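Local coordinates for malonyl CoA-acyl carrier protein transacylase (Burkholderia pseudomallei, PDB 3G87), which probably transfers the malonyl group from malonyl-CoA to the phosphopantetheine thiol of holo-acyl carrier protein, releasing CoA, at residues A[148-153]-A[165-171]. Residue numbers count along the deposited sequence, not the author numbering.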
# COMPACT_ATOMS: atom_id res chain seq x y z
N GLY A 148 0.08 -13.61 -25.56
CA GLY A 148 -1.15 -12.80 -25.80
C GLY A 148 -1.91 -12.28 -24.57
O GLY A 148 -3.12 -11.95 -24.64
N LEU A 149 -1.22 -12.13 -23.45
CA LEU A 149 -1.78 -11.47 -22.31
C LEU A 149 -1.63 -9.95 -22.40
O LEU A 149 -0.85 -9.35 -21.72
CB LEU A 149 -1.16 -12.02 -21.05
CG LEU A 149 -1.18 -13.53 -20.99
CD1 LEU A 149 -0.68 -14.04 -19.71
CD2 LEU A 149 -2.52 -14.09 -21.26
N VAL A 150 -2.42 -9.38 -23.28
CA VAL A 150 -2.25 -8.02 -23.74
C VAL A 150 -2.66 -6.94 -22.76
O VAL A 150 -2.16 -5.87 -22.83
CB VAL A 150 -2.94 -7.80 -25.11
CG1 VAL A 150 -2.36 -8.71 -26.10
CG2 VAL A 150 -4.43 -8.01 -25.00
N ASP A 151 -3.55 -7.23 -21.86
CA ASP A 151 -4.06 -6.27 -20.93
C ASP A 151 -3.54 -6.49 -19.54
O ASP A 151 -4.04 -5.97 -18.62
CB ASP A 151 -5.56 -6.32 -20.95
CG ASP A 151 -6.13 -5.77 -22.21
OD1 ASP A 151 -5.62 -4.79 -22.67
OD2 ASP A 151 -7.09 -6.30 -22.74
N THR A 152 -2.48 -7.25 -19.43
CA THR A 152 -1.88 -7.58 -18.19
C THR A 152 -0.55 -6.88 -18.08
O THR A 152 0.21 -6.94 -18.98
CB THR A 152 -1.72 -9.09 -18.05
OG1 THR A 152 -2.98 -9.68 -18.12
CG2 THR A 152 -1.11 -9.47 -16.76
N ALA A 153 -0.30 -6.22 -16.96
CA ALA A 153 0.98 -5.52 -16.71
C ALA A 153 1.50 -5.63 -15.26
O ALA A 153 0.83 -6.17 -14.38
CB ALA A 153 0.80 -4.02 -17.11
N ILE A 165 1.32 -8.72 -10.87
CA ILE A 165 0.67 -8.43 -12.10
C ILE A 165 -0.79 -8.27 -11.88
O ILE A 165 -1.34 -8.76 -10.96
CB ILE A 165 0.86 -9.54 -13.15
CG1 ILE A 165 0.50 -10.88 -12.57
CG2 ILE A 165 2.24 -9.54 -13.72
CD1 ILE A 165 0.73 -11.97 -13.46
N SER A 166 -1.40 -7.53 -12.77
CA SER A 166 -2.81 -7.43 -12.83
C SER A 166 -3.29 -7.26 -14.22
O SER A 166 -2.59 -6.80 -15.05
CB SER A 166 -3.38 -6.39 -11.83
OG SER A 166 -2.98 -5.14 -12.10
N GLY A 167 -4.52 -7.68 -14.42
CA GLY A 167 -5.21 -7.65 -15.68
C GLY A 167 -6.55 -8.30 -15.61
O GLY A 167 -7.03 -8.56 -14.55
N PRO A 168 -7.17 -8.57 -16.74
CA PRO A 168 -8.42 -9.32 -16.72
C PRO A 168 -8.27 -10.69 -16.10
O PRO A 168 -7.27 -11.32 -16.27
CB PRO A 168 -8.79 -9.43 -18.18
CG PRO A 168 -8.01 -8.49 -18.84
CD PRO A 168 -6.76 -8.29 -18.10
N ALA A 169 -9.27 -11.09 -15.35
CA ALA A 169 -9.27 -12.33 -14.60
C ALA A 169 -8.80 -13.55 -15.39
O ALA A 169 -8.00 -14.35 -14.89
CB ALA A 169 -10.70 -12.57 -14.02
N HIS A 170 -9.29 -13.71 -16.61
CA HIS A 170 -8.91 -14.87 -17.43
C HIS A 170 -7.43 -14.88 -17.82
O HIS A 170 -6.80 -15.96 -17.85
CB HIS A 170 -9.86 -15.01 -18.61
CG HIS A 170 -9.70 -13.95 -19.66
ND1 HIS A 170 -8.88 -14.11 -20.76
CD2 HIS A 170 -10.30 -12.74 -19.81
CE1 HIS A 170 -8.94 -13.03 -21.52
NE2 HIS A 170 -9.80 -12.18 -20.96
N GLU A 171 -6.86 -13.69 -18.02
CA GLU A 171 -5.44 -13.53 -18.38
C GLU A 171 -4.64 -13.85 -17.19
O GLU A 171 -3.67 -14.65 -17.24
CB GLU A 171 -5.14 -12.13 -18.86
CG GLU A 171 -5.70 -11.86 -20.27
CD GLU A 171 -5.14 -10.61 -20.99
OE1 GLU A 171 -4.28 -9.86 -20.44
OE2 GLU A 171 -5.57 -10.35 -22.14
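A single carboxylate oxygen, Glu171 OE1, is held inside the bend of a turn: it accepts hydrogen bonds from Asp151 N (3.1 Å, N-H...O angle 143°) and from Thr152 OG1 (2.7 Å). The turn is type I, from Leu149 to Thr152, and Glu171 reaches it from the first turn of helix 169-175 with its CA-to-CB bond directed toward 148-153. Proximity alone is not bonding here, since Val150 N (3.4 Å) and Thr152 N (3.3 Å) also approach Glu171 OE1 but at poor angles. The Asp151 carboxylate lies close to that of Glu171, OD2 being 4.4 Å from Glu171 OE2, and its OD1 forms a salt bridge with Lys198. Beyond the turn the chain becomes a strand: Ala153 and Ser166 form an antiparallel hydrogen-bonded pair, Ala153 N to Ser166 O at 3.0 Å and Ser166 N to Ala153 O at 3.1 Å, both at 160°. This joins edge strand 153-159 to strand 162-168 in the four-stranded antiparallel sheet of the ferredoxin-like small subdomain, as in other malonyl-CoA:ACP transacylases. A CB placed in ideal geometry on Gly167 would lie 2.4 Å from Thr152 OG1, a clash, so the missing side chain leaves room for that hydroxyl. Pro168, the N-cap residue of helix 169-175, packs its CD against Asp151 CB at 3.7 Å. Deeper in, Thr152 CG2 lies 4.1 Å from Ile165 CB, and Ile172 touches both side chains from the helix.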